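Local coordinates for regulator of Ty1 transposition protein 107 (Saccharomyces cerevisiae, PDB 3T7J) that probably acts in the DNA damage response, recognising phosphorylated histone H2A through its paired BRCT domains, at residues A[25-30]-A[48-53]; A[60-65]-A[85-90]; A[66-71]-A[116-121]. All coordinates share one frame; numbering follows the deposited sequence.

Contact 1. Residues A[25-30]-A[48-53]; sequences AVCTGC and IKIFDN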
ATOM      1  N   ALA A  25     -11.639  16.732  -8.962  1.00 23.60           N
ATOM      2  CA  ALA A  25     -10.420  15.923  -8.928  1.00 30.29           C
ATOM      3  C   ALA A  25     -10.118  15.250  -7.591  1.00 30.67           C
ATOM      4  O   ALA A  25     -10.569  15.705  -6.540  1.00 31.88           O
ATOM      5  CB  ALA A  25      -9.221  16.792  -9.330  1.00 28.04           C
ATOM      6  N   VAL A  26      -9.363  14.157  -7.641  1.00 28.11           N
ATOM      7  CA  VAL A  26      -8.647  13.661  -6.463  1.00 28.57           C
ATOM      8  C   VAL A  26      -7.168  13.708  -6.789  1.00 31.69           C
ATOM      9  O   VAL A  26      -6.785  13.827  -7.959  1.00 29.08           O
ATOM     10  CB  VAL A  26      -9.034  12.209  -6.060  1.00 33.34           C
ATOM     11  CG1 VAL A  26     -10.466  12.156  -5.588  1.00 30.81           C
ATOM     12  CG2 VAL A  26      -8.809  11.249  -7.213  1.00 28.09           C
ATOM     13  N   CYS A  27      -6.339  13.651  -5.754  1.00 30.11           N
ATOM     14  CA  CYS A  27      -4.898  13.689  -5.917  1.00 28.63           C
ATOM     15  C   CYS A  27      -4.338  12.369  -5.423  1.00 31.64           C
ATOM     16  O   CYS A  27      -4.841  11.797  -4.458  1.00 35.09           O
ATOM     17  CB  CYS A  27      -4.304  14.836  -5.087  1.00 30.33           C
ATOM     18  SG  CYS A  27      -4.981  16.460  -5.484  1.00 36.41           S
ATOM     19  N   THR A  28      -3.311  11.871  -6.095  1.00 30.88           N
ATOM     20  CA  THR A  28      -2.668  10.639  -5.677  1.00 32.06           C
ATOM     21  C   THR A  28      -1.182  10.752  -5.995  1.00 33.11           C
ATOM     22  O   THR A  28      -0.817  11.165  -7.084  1.00 30.10           O
ATOM     23  CB  THR A  28      -3.298   9.381  -6.365  1.00 34.69           C
ATOM     24  OG1 THR A  28      -2.759   8.188  -5.788  1.00 32.32           O
ATOM     25  CG2 THR A  28      -3.020   9.370  -7.865  1.00 31.10           C
ATOM     26  N   GLY A  29      -0.328  10.393  -5.039  1.00 37.70           N
ATOM     27  CA  GLY A  29       1.108  10.479  -5.238  1.00 34.28           C
ATOM     28  C   GLY A  29       1.593  11.914  -5.223  1.00 34.97           C
ATOM     29  O   GLY A  29       2.702  12.211  -5.671  1.00 36.29           O
ATOM     30  N   CYS A  30       0.748  12.804  -4.712  1.00 32.16           N
ATOM     31  CA  CYS A  30       1.080  14.225  -4.600  1.00 35.12           C
ATOM     32  C   CYS A  30       0.199  14.906  -3.562  1.00 34.85           C
ATOM     33  O   CYS A  30      -0.825  14.355  -3.141  1.00 34.08           O
ATOM     34  CB  CYS A  30       0.954  14.937  -5.955  1.00 32.51           C
ATOM     35  SG  CYS A  30      -0.650  14.758  -6.789  1.00 32.63           S
ATOM     36  N   ILE A  48     -12.311  24.609  -9.554  1.00 26.52           N
ATOM     37  CA  ILE A  48     -11.543  23.396  -9.270  1.00 27.51           C
ATOM     38  C   ILE A  48     -11.867  22.913  -7.873  1.00 33.80           C
ATOM     39  O   ILE A  48     -11.556  23.593  -6.894  1.00 31.90           O
ATOM     40  CB  ILE A  48     -10.037  23.641  -9.361  1.00 27.99           C
ATOM     41  CG1 ILE A  48      -9.656  24.014 -10.792  1.00 26.06           C
ATOM     42  CG2 ILE A  48      -9.239  22.406  -8.856  1.00 29.52           C
ATOM     43  CD1 ILE A  48      -8.289  24.626 -10.905  1.00 30.14           C
ATOM     44  N   LYS A  49     -12.505  21.745  -7.796  1.00 29.07           N
ATOM     45  CA  LYS A  49     -12.848  21.116  -6.534  1.00 31.56           C
ATOM     46  C   LYS A  49     -11.965  19.898  -6.329  1.00 34.63           C
ATOM     47  O   LYS A  49     -11.911  19.013  -7.190  1.00 30.68           O
ATOM     48  CB  LYS A  49     -14.312  20.679  -6.542  1.00 34.32           C
ATOM     49  CG  LYS A  49     -15.314  21.828  -6.650  1.00 35.13           C
ATOM     50  CD  LYS A  49     -16.738  21.304  -6.605  1.00 37.69           C
ATOM     51  CE  LYS A  49     -17.748  22.426  -6.438  0.64 38.34           C
ATOM     52  NZ  LYS A  49     -17.726  23.011  -5.066  0.20 40.81           N
ATOM     53  N   ILE A  50     -11.281  19.865  -5.186  1.00 35.69           N
ATOM     54  CA  ILE A  50     -10.442  18.746  -4.795  1.00 35.47           C
ATOM     55  C   ILE A  50     -11.145  17.941  -3.700  1.00 40.86           C
ATOM     56  O   ILE A  50     -11.469  18.472  -2.632  1.00 38.75           O
ATOM     57  CB  ILE A  50      -9.079  19.220  -4.258  1.00 38.64           C
ATOM     58  CG1 ILE A  50      -8.445  20.249  -5.204  1.00 35.48           C
ATOM     59  CG2 ILE A  50      -8.156  18.019  -4.007  1.00 39.29           C
ATOM     60  CD1 ILE A  50      -8.016  19.698  -6.542  1.00 36.61           C
ATOM     61  N   PHE A  51     -11.381  16.663  -3.977  1.00 36.06           N
ATOM     62  CA  PHE A  51     -12.041  15.772  -3.032  1.00 38.53           C
ATOM     63  C   PHE A  51     -11.002  14.865  -2.387  1.00 38.97           C
ATOM     64  O   PHE A  51      -9.985  14.576  -2.998  1.00 37.72           O
ATOM     65  CB  PHE A  51     -13.097  14.932  -3.748  1.00 34.99           C
ATOM     66  CG  PHE A  51     -14.217  15.742  -4.325  1.00 37.18           C
ATOM     67  CD1 PHE A  51     -15.399  15.903  -3.623  1.00 38.60           C
ATOM     68  CD2 PHE A  51     -14.085  16.359  -5.558  1.00 31.12           C
ATOM     69  CE1 PHE A  51     -16.440  16.644  -4.145  1.00 37.08           C
ATOM     70  CE2 PHE A  51     -15.122  17.106  -6.081  1.00 33.83           C
ATOM     71  CZ  PHE A  51     -16.302  17.247  -5.370  1.00 35.41           C
ATOM     72  N   ASP A  52     -11.256  14.438  -1.151  1.00 41.92           N
ATOM     73  CA  ASP A  52     -10.333  13.565  -0.424  1.00 41.92           C
ATOM     74  C   ASP A  52     -10.506  12.144  -0.906  1.00 39.28           C
ATOM     75  O   ASP A  52      -9.541  11.430  -1.114  1.00 40.61           O
ATOM     76  CB  ASP A  52     -10.605  13.612   1.079  1.00 41.83           C
ATOM     77  CG  ASP A  52     -10.298  14.964   1.684  1.00 51.12           C
ATOM     78  OD1 ASP A  52      -9.226  15.528   1.375  1.00 53.31           O
ATOM     79  OD2 ASP A  52     -11.135  15.464   2.467  1.00 59.76           O
ATOM     80  N   ASN A  53     -11.754  11.743  -1.090  1.00 38.22           N
ATOM     81  CA  ASN A  53     -12.047  10.393  -1.527  1.00 42.78           C
ATOM     82  C   ASN A  53     -12.925  10.381  -2.760  1.00 41.03           C
ATOM     83  O   ASN A  53     -13.612  11.365  -3.056  1.00 41.08           O
ATOM     84  CB  ASN A  53     -12.710   9.618  -0.393  1.00 43.59           C
ATOM     85  CG  ASN A  53     -11.870   9.619   0.859  1.00 43.73           C
ATOM     86  OD1 ASN A  53     -12.230  10.230   1.863  0.48 43.90           O
ATOM     87  ND2 ASN A  53     -10.727   8.957   0.796  0.64 40.84           N
TER
HETATM   88  O   HOH W   1      -7.485  13.616  -3.156  1.00 40.07           O

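Contact 2. Residues A[60-65]-A[85-90]; sequences LNCIFA and FALKPE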
ATOM      1  N   LEU A  60     -16.459  12.820 -10.452  1.00 29.47           N
ATOM      2  CA  LEU A  60     -15.092  13.267 -10.682  1.00 26.64           C
ATOM      3  C   LEU A  60     -14.722  13.210 -12.179  1.00 25.21           C
ATOM      4  O   LEU A  60     -15.179  12.330 -12.904  1.00 27.39           O
ATOM      5  CB  LEU A  60     -14.118  12.444  -9.835  1.00 27.85           C
ATOM      6  CG  LEU A  60     -14.383  12.611  -8.330  1.00 31.65           C
ATOM      7  CD1 LEU A  60     -13.347  11.917  -7.463  1.00 31.78           C
ATOM      8  CD2 LEU A  60     -14.427  14.077  -8.000  1.00 30.29           C
ATOM      9  N   ASN A  61     -13.930  14.176 -12.641  1.00 25.25           N
ATOM     10  CA  ASN A  61     -13.479  14.197 -14.036  1.00 26.98           C
ATOM     11  C   ASN A  61     -11.971  14.363 -14.180  1.00 23.80           C
ATOM     12  O   ASN A  61     -11.462  14.504 -15.285  1.00 23.63           O
ATOM     13  CB  ASN A  61     -14.218  15.283 -14.859  1.00 26.71           C
ATOM     14  CG  ASN A  61     -13.886  16.729 -14.422  1.00 26.21           C
ATOM     15  OD1 ASN A  61     -13.017  16.976 -13.587  1.00 23.04           O
ATOM     16  ND2 ASN A  61     -14.580  17.694 -15.030  1.00 30.16           N
ATOM     17  N   CYS A  62     -11.252  14.342 -13.064  1.00 22.45           N
ATOM     18  CA  CYS A  62      -9.848  14.737 -13.115  1.00 25.84           C
ATOM     19  C   CYS A  62      -9.007  14.011 -12.059  1.00 25.50           C
ATOM     20  O   CYS A  62      -9.473  13.737 -10.948  1.00 26.45           O
ATOM     21  CB  CYS A  62      -9.730  16.256 -12.951  1.00 22.63           C
ATOM     22  SG  CYS A  62      -8.049  16.916 -12.927  1.00 24.51           S
ATOM     23  N   ILE A  63      -7.776  13.682 -12.416  1.00 25.62           N
ATOM     24  CA  ILE A  63      -6.864  13.091 -11.441  1.00 27.72           C
ATOM     25  C   ILE A  63      -5.556  13.840 -11.523  1.00 27.29           C
ATOM     26  O   ILE A  63      -5.060  14.095 -12.615  1.00 23.11           O
ATOM     27  CB  ILE A  63      -6.635  11.564 -11.656  1.00 26.24           C
ATOM     28  CG1 ILE A  63      -5.591  11.037 -10.665  1.00 29.26           C
ATOM     29  CG2 ILE A  63      -6.210  11.227 -13.089  1.00 22.63           C
ATOM     30  CD1 ILE A  63      -6.192  10.347  -9.461  1.00 30.24           C
ATOM     31  N   PHE A  64      -5.038  14.252 -10.368  1.00 24.98           N
ATOM     32  CA  PHE A  64      -3.719  14.850 -10.303  1.00 26.65           C
ATOM     33  C   PHE A  64      -2.738  13.782  -9.826  1.00 28.03           C
ATOM     34  O   PHE A  64      -2.959  13.142  -8.795  1.00 25.57           O
ATOM     35  CB  PHE A  64      -3.690  16.062  -9.361  1.00 29.00           C
ATOM     36  CG  PHE A  64      -4.452  17.269  -9.884  1.00 25.80           C
ATOM     37  CD1 PHE A  64      -3.902  18.083 -10.865  1.00 26.87           C
ATOM     38  CD2 PHE A  64      -5.701  17.588  -9.385  1.00 27.67           C
ATOM     39  CE1 PHE A  64      -4.581  19.177 -11.350  1.00 27.21           C
ATOM     40  CE2 PHE A  64      -6.400  18.708  -9.868  1.00 27.30           C
ATOM     41  CZ  PHE A  64      -5.833  19.494 -10.849  1.00 25.24           C
ATOM     42  N   ALA A  65      -1.663  13.586 -10.578  1.00 27.71           N
ATOM     43  CA  ALA A  65      -0.643  12.616 -10.174  1.00 29.83           C
ATOM     44  C   ALA A  65       0.658  12.864 -10.934  1.00 28.48           C
ATOM     45  O   ALA A  65       0.632  13.293 -12.081  1.00 30.70           O
ATOM     46  CB  ALA A  65      -1.157  11.183 -10.405  1.00 28.23           C
ATOM     47  N   PHE A  85      -9.404  14.852 -17.614  1.00 26.70           N
ATOM     48  CA  PHE A  85      -8.068  15.388 -17.460  1.00 26.77           C
ATOM     49  C   PHE A  85      -7.252  14.471 -16.532  1.00 26.04           C
ATOM     50  O   PHE A  85      -7.727  14.060 -15.488  1.00 26.54           O
ATOM     51  CB  PHE A  85      -8.149  16.825 -16.911  1.00 27.86           C
ATOM     52  CG  PHE A  85      -8.999  17.758 -17.769  1.00 31.99           C
ATOM     53  CD1 PHE A  85      -8.490  18.311 -18.933  1.00 36.68           C
ATOM     54  CD2 PHE A  85     -10.301  18.053 -17.419  1.00 31.85           C
ATOM     55  CE1 PHE A  85      -9.272  19.153 -19.733  1.00 36.10           C
ATOM     56  CE2 PHE A  85     -11.084  18.897 -18.208  1.00 35.43           C
ATOM     57  CZ  PHE A  85     -10.566  19.439 -19.364  1.00 36.64           C
ATOM     58  N   ALA A  86      -6.043  14.134 -16.944  1.00 24.63           N
ATOM     59  CA  ALA A  86      -5.082  13.466 -16.077  1.00 25.92           C
ATOM     60  C   ALA A  86      -3.893  14.399 -16.014  1.00 27.68           C
ATOM     61  O   ALA A  86      -3.130  14.509 -16.975  1.00 28.41           O
ATOM     62  CB  ALA A  86      -4.673  12.101 -16.672  1.00 28.74           C
ATOM     63  N   LEU A  87      -3.735  15.098 -14.894  1.00 26.86           N
ATOM     64  CA  LEU A  87      -2.825  16.233 -14.852  1.00 29.32           C
ATOM     65  C   LEU A  87      -1.757  16.045 -13.778  1.00 32.82           C
ATOM     66  O   LEU A  87      -2.019  15.471 -12.725  1.00 30.49           O
ATOM     67  CB  LEU A  87      -3.598  17.531 -14.585  1.00 27.85           C
ATOM     68  CG  LEU A  87      -4.677  17.900 -15.615  1.00 25.21           C
ATOM     69  CD1 LEU A  87      -5.450  19.135 -15.167  1.00 28.25           C
ATOM     70  CD2 LEU A  87      -4.078  18.121 -16.995  1.00 28.67           C
ATOM     71  N   LYS A  88      -0.556  16.528 -14.070  1.00 28.02           N
ATOM     72  CA  LYS A  88       0.520  16.547 -13.103  1.00 30.35           C
ATOM     73  C   LYS A  88       0.236  17.635 -12.073  1.00 33.19           C
ATOM     74  O   LYS A  88      -0.423  18.641 -12.369  1.00 32.43           O
ATOM     75  CB  LYS A  88       1.850  16.806 -13.815  1.00 37.08           C
ATOM     76  CG  LYS A  88       2.193  15.753 -14.874  1.00 38.85           C
ATOM     77  CD  LYS A  88       3.520  16.049 -15.591  1.00 44.29           C
ATOM     78  CE  LYS A  88       3.418  17.305 -16.455  0.37 42.02           C
ATOM     79  NZ  LYS A  88       4.634  17.547 -17.299  0.95 50.23           N
ATOM     80  N   PRO A  89       0.726  17.434 -10.849  1.00 34.67           N
ATOM     81  CA  PRO A  89       0.550  18.385  -9.745  1.00 32.54           C
ATOM     82  C   PRO A  89       1.051  19.776 -10.126  1.00 33.63           C
ATOM     83  O   PRO A  89       0.547  20.770  -9.586  1.00 34.27           O
ATOM     84  CB  PRO A  89       1.436  17.806  -8.627  1.00 35.65           C
ATOM     85  CG  PRO A  89       1.765  16.431  -9.033  1.00 33.24           C
ATOM     86  CD  PRO A  89       1.614  16.314 -10.505  1.00 29.37           C
ATOM     87  N   GLU A  90       2.022  19.850 -11.036  1.00 31.20           N
ATOM     88  CA  GLU A  90       2.565  21.144 -11.461  1.00 33.84           C
ATOM     89  C   GLU A  90       1.481  22.094 -11.968  1.00 34.74           C
ATOM     90  O   GLU A  90       1.664  23.317 -11.977  1.00 35.35           O
ATOM     91  CB  GLU A  90       3.646  20.983 -12.535  1.00 33.99           C
ATOM     92  CG  GLU A  90       5.002  20.540 -11.992  1.00 43.66           C
ATOM     93  CD  GLU A  90       4.940  19.151 -11.394  1.00 42.94           C
ATOM     94  OE1 GLU A  90       4.199  18.318 -11.957  1.00 40.42           O
ATOM     95  OE2 GLU A  90       5.621  18.893 -10.369  1.00 52.46           O
TER

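Contact 3. Residues A[66-71]-A[116-121]; sequences PKILRT and YEINGI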
ATOM      1  N   PRO A  66       1.810  12.573 -10.303  1.00 32.99           N
ATOM      2  CA  PRO A  66       3.091  12.799 -10.986  1.00 31.00           C
ATOM      3  C   PRO A  66       3.304  11.852 -12.171  1.00 33.33           C
ATOM      4  O   PRO A  66       4.040  12.176 -13.098  1.00 35.29           O
ATOM      5  CB  PRO A  66       4.127  12.520  -9.890  1.00 37.61           C
ATOM      6  CG  PRO A  66       3.440  11.534  -8.971  1.00 36.91           C
ATOM      7  CD  PRO A  66       1.976  11.941  -8.980  1.00 30.40           C
ATOM      8  N   LYS A  67       2.663  10.693 -12.146  1.00 31.97           N
ATOM      9  CA  LYS A  67       2.799   9.744 -13.238  1.00 34.60           C
ATOM     10  C   LYS A  67       1.736   8.676 -13.092  1.00 34.28           C
ATOM     11  O   LYS A  67       0.943   8.693 -12.136  1.00 33.77           O
ATOM     12  CB  LYS A  67       4.199   9.100 -13.225  1.00 39.74           C
ATOM     13  CG  LYS A  67       4.494   8.344 -11.935  1.00 36.70           C
ATOM     14  CD  LYS A  67       5.950   7.887 -11.844  0.46 41.17           C
ATOM     15  CE  LYS A  67       6.241   6.721 -12.779  0.91 44.08           C
ATOM     16  NZ  LYS A  67       7.703   6.388 -12.813  0.71 50.46           N
ATOM     17  N   ILE A  68       1.714   7.737 -14.030  1.00 34.24           N
ATOM     18  CA  ILE A  68       0.819   6.595 -13.900  1.00 34.16           C
ATOM     19  C   ILE A  68       1.180   5.858 -12.625  1.00 34.44           C
ATOM     20  O   ILE A  68       2.345   5.543 -12.391  1.00 36.72           O
ATOM     21  CB  ILE A  68       0.907   5.649 -15.105  1.00 38.09           C
ATOM     22  CG1 ILE A  68       0.218   6.280 -16.313  1.00 38.19           C
ATOM     23  CG2 ILE A  68       0.253   4.309 -14.779  1.00 35.43           C
ATOM     24  CD1 ILE A  68       0.318   5.449 -17.574  1.00 45.75           C
ATOM     25  N   LEU A  69       0.188   5.607 -11.781  1.00 32.50           N
ATOM     26  CA  LEU A  69       0.452   4.963 -10.501  1.00 35.83           C
ATOM     27  C   LEU A  69      -0.497   3.786 -10.326  1.00 34.34           C
ATOM     28  O   LEU A  69      -1.518   3.695 -11.017  1.00 31.62           O
ATOM     29  CB  LEU A  69       0.282   5.965  -9.346  1.00 35.83           C
ATOM     30  CG  LEU A  69       1.289   7.113  -9.207  1.00 34.84           C
ATOM     31  CD1 LEU A  69       0.926   7.978  -8.019  1.00 29.86           C
ATOM     32  CD2 LEU A  69       2.727   6.575  -9.056  1.00 36.30           C
ATOM     33  N   ARG A  70      -0.163   2.896  -9.398  1.00 32.78           N
ATOM     34  CA  ARG A  70      -0.971   1.705  -9.165  1.00 35.07           C
ATOM     35  C   ARG A  70      -1.897   1.874  -7.970  1.00 37.10           C
ATOM     36  O   ARG A  70      -2.562   0.919  -7.556  1.00 38.43           O
ATOM     37  CB  ARG A  70      -0.074   0.481  -8.946  0.95 35.96           C
ATOM     38  CG  ARG A  70       0.788   0.129 -10.144  0.59 39.66           C
ATOM     39  CD  ARG A  70       1.536  -1.178  -9.919  1.00 45.42           C
ATOM     40  NE  ARG A  70       2.050  -1.692 -11.180  1.00 47.67           N
ATOM     41  CZ  ARG A  70       1.796  -2.907 -11.648  1.00 43.92           C
ATOM     42  NH1 ARG A  70       1.046  -3.749 -10.945  0.53 39.97           N
ATOM     43  NH2 ARG A  70       2.307  -3.285 -12.811  0.17 41.08           N
ATOM     44  N   THR A  71      -1.939   3.083  -7.413  1.00 33.91           N
ATOM     45  CA  THR A  71      -2.792   3.364  -6.262  1.00 32.86           C
ATOM     46  C   THR A  71      -4.267   3.108  -6.564  1.00 33.85           C
ATOM     47  O   THR A  71      -4.669   3.045  -7.723  1.00 33.78           O
ATOM     48  CB  THR A  71      -2.635   4.826  -5.787  1.00 34.68           C
ATOM     49  OG1 THR A  71      -3.018   5.721  -6.843  1.00 33.85           O
ATOM     50  CG2 THR A  71      -1.194   5.097  -5.383  1.00 36.28           C
ATOM     51  N   TYR A 116       0.387  19.878 -19.006  1.00 37.37           N
ATOM     52  CA  TYR A 116       0.680  19.096 -17.806  1.00 36.59           C
ATOM     53  C   TYR A 116       0.148  17.687 -17.847  1.00 37.15           C
ATOM     54  O   TYR A 116      -0.196  17.113 -16.810  1.00 35.41           O
ATOM     55  CB  TYR A 116       0.078  19.764 -16.576  1.00 37.43           C
ATOM     56  CG  TYR A 116       0.504  21.187 -16.394  1.00 35.17           C
ATOM     57  CD1 TYR A 116       1.697  21.498 -15.764  1.00 35.53           C
ATOM     58  CD2 TYR A 116      -0.295  22.223 -16.843  1.00 37.17           C
ATOM     59  CE1 TYR A 116       2.084  22.806 -15.586  1.00 35.78           C
ATOM     60  CE2 TYR A 116       0.078  23.526 -16.679  1.00 32.70           C
ATOM     61  CZ  TYR A 116       1.267  23.821 -16.046  1.00 38.58           C
ATOM     62  OH  TYR A 116       1.632  25.143 -15.883  1.00 34.64           O
ATOM     63  N   GLU A 117       0.085  17.110 -19.033  1.00 40.83           N
ATOM     64  CA  GLU A 117      -0.444  15.770 -19.141  1.00 39.70           C
ATOM     65  C   GLU A 117       0.512  14.719 -18.577  1.00 41.27           C
ATOM     66  O   GLU A 117       1.738  14.857 -18.634  1.00 42.25           O
ATOM     67  CB  GLU A 117      -0.910  15.482 -20.572  1.00 42.62           C
ATOM     68  CG  GLU A 117      -2.194  16.270 -20.914  0.70 37.73           C
ATOM     69  OE2 GLU A 117      -3.425  17.073 -22.787  0.67 42.95           O
ATOM     70  N   ILE A 118      -0.074  13.694 -17.974  1.00 39.38           N
ATOM     71  CA  ILE A 118       0.678  12.592 -17.404  1.00 42.62           C
ATOM     72  C   ILE A 118       1.082  11.641 -18.518  1.00 45.31           C
ATOM     73  O   ILE A 118       0.224  11.109 -19.217  1.00 43.95           O
ATOM     74  CB  ILE A 118      -0.186  11.792 -16.417  1.00 35.67           C
ATOM     75  CG1 ILE A 118      -0.560  12.642 -15.201  1.00 35.43           C
ATOM     76  CG2 ILE A 118       0.538  10.539 -15.983  1.00 38.08           C
ATOM     77  CD1 ILE A 118      -1.607  12.007 -14.312  1.00 26.30           C
ATOM     78  N   ASN A 119       2.384  11.420 -18.674  1.00 51.97           N
ATOM     79  CA  ASN A 119       2.891  10.485 -19.679  1.00 48.96           C
ATOM     80  C   ASN A 119       2.233   9.113 -19.575  1.00 49.54           C
ATOM     81  O   ASN A 119       2.167   8.531 -18.491  1.00 50.68           O
ATOM     82  CB  ASN A 119       4.413  10.367 -19.570  1.00 54.06           C
ATOM     83  CG  ASN A 119       5.125  11.644 -19.997  0.35 51.92           C
ATOM     84  OD1 ASN A 119       4.742  12.274 -20.983  0.39 50.55           O
ATOM     85  ND2 ASN A 119       6.157  12.032 -19.254  0.87 52.39           N
ATOM     86  N   GLY A 120       1.731   8.607 -20.703  1.00 50.78           N
ATOM     87  CA  GLY A 120       1.054   7.321 -20.738  1.00 46.09           C
ATOM     88  C   GLY A 120      -0.466   7.409 -20.804  1.00 49.48           C
ATOM     89  O   GLY A 120      -1.127   6.506 -21.320  1.00 48.83           O
ATOM     90  N   ILE A 121      -1.032   8.488 -20.272  1.00 46.77           N
ATOM     91  CA  ILE A 121      -2.480   8.652 -20.292  1.00 48.77           C
ATOM     92  C   ILE A 121      -2.849   9.659 -21.372  1.00 47.89           C
ATOM     93  O   ILE A 121      -2.753  10.868 -21.173  1.00 52.70           O
ATOM     94  CB  ILE A 121      -3.033   9.081 -18.918  1.00 48.26           C
ATOM     95  CG1 ILE A 121      -2.493   8.164 -17.820  1.00 46.20           C
ATOM     96  CG2 ILE A 121      -4.550   9.018 -18.902  1.00 43.06           C
ATOM     97  CD1 ILE A 121      -3.029   6.725 -17.896  1.00 47.33           C
TER
HETATM   98  O   HOH W   2       3.883   7.882 -16.147  1.00 45.57           O

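Contact 1. Residues A[25-30]-A[48-53]
Ala25 bridges to Ile50 as part of the parallel pairing of strands 23-27 and 48-50, the first beta-alpha-beta unit of a BRCT domain, whose crossover runs through helix 37-45. Both polar backbone atoms of Ala25 are used: its N donates to Lys49 O at 2.9 Å, and its O accepts from Phe51 N in an almost linear bond (177° at the hydrogen). The same carbonyl oxygen sits at the edge of the Phe51 ring, in its plane, 3.7 Å from CD2. Ala25 CB, a short stub, meets Ile50 CD1 at 4.2 Å. Val26 turns to the other face of the sheet. With CG1 set opposite its carbonyl carbon (chi1 -67°), that methyl reaches Phe51 O at 3.6 Å; Leu60 packs on the same methyl, and Ile63 lies against CG2. At Cys27 the strands have begun to splay, their axes crossing at 47°, and a water takes the place of the next direct bond: it accepts from Cys27 N at 2.8 Å and donates to Phe51 O at 2.7 Å. Cys27 SG still touches Ile50 CG2 at 3.8 Å. Beyond the strand, Thr28, Gly29 and nearby Lys73 are arranged in a way consistent with the phosphate pocket of tandem BRCT domains. Here Lys73 NZ binds Asp52 O, and Thr28 OG1 is hydrogen-bonded to Thr71 OG1.

Contact 2. Residues A[60-65]-A[85-90]
Cys62, Ile63 and Phe64 pair in register with Phe85, Ala86 and Leu87, the two short strands running parallel with axes 4.8 Å apart and only 7° between their directions. They are the third and fourth strands of the parallel BRCT sheet, joined by a beta-alpha-beta crossover through helix 72-77. Four backbone hydrogen bonds lace them together: Phe85 N to Asn61 O, Ile63 N to Phe85 O, Leu87 N to Ile63 O and Ala65 N to Leu87 O. The third is the shortest, 2.8 Å from Leu87 N to Ile63 O. Phe64 turns its own N and O the other way, to Val26 and Thr28, which leaves strand 62-64 bonded on both sides.

Cys62, Phe64, Phe85 and Leu87 share one face of the sheet. The Phe64 ring lies alongside Leu87, the two side chains pointing the same way, with CE1 3.8 Å from Leu87 CB. Because Cys62 SG stands opposite its backbone N (chi1 178°), it swings over one face of the Phe64 ring, 3.9 Å above the plane and offset toward the rim, and comes 4.1 Å from Leu87 CD1. Phe91 and Ile92 of helix 90-99 also touch this ring. On the reverse face Ile63 CG2 meets Ala86 CB at 4.0 Å, and Ser77 of helix 72-77 packs on Ile63. Past the strands, Lys88 O lies at the edge of the Phe64 ring, near its plane, and Pro89 CD rests 3.5 Å from Ala65 O.

Contact 3. Residues A[66-71]-A[116-121]
Ile68 reaches across to Ile118, Gly120 and Ile121, joining the loop that leads into helix 72-77 to the loop between helices 90-99 and 123-127. From CB the longer branch is extended (chi2 177°). CG1 comes first against Ile121, 3.6 Å from its CG1, and lies 3.7 Å from Asn119 O. At the tip, CD1 meets Ile121 CD1 at 3.6 Å and rests 3.7 Å from Gly120 CA. Gly120 sits in a type II turn closed by Ile121 N to Ile118 O, and a CB there would run into Ile68 CD1. Ile118 adds its CG2, 3.6 Å from Ile68 N. Phe74 of helix 72-77 touches all three isoleucines, and Phe237 of helix 229-238 reaches Ile68 from the second domain. An alanine here removes CG1, CG2 and CD1, which would probably leave a gap over Ile121 CD1 and Gly120 CA and weaken the contact with Phe237. No direct hydrogen bond joins the two loops; one water accepts from Ile68 N at 3.0 Å and donates to Asn119 O. The contact therefore depends on the fit of branched apolar side chains, with one water serving Ile68 N and Asn119 O at its margin.

From the N terminus, contact 1 closes the loop carrying helix 37-45 before anything else opens, setting strand 23-27 beside strand 48-50. Contact 2 follows in series and closes the next loop, around helix 72-77; since strands 23-27 and 62-64 are neighbours, the two contacts belong to one continuous sheet. Contact 3 crosses contact 2: its first segment, 66-71, leaves from inside that loop, and its partner, 116-121, arrives only after helix 90-99. The backbone bond from Lys88 N to Tyr116 O joins contacts 2 and 3, while Gly29 packs on Pro66 and Leu69 to link contact 1 to contact 3, tying the sheet to the interdomain side.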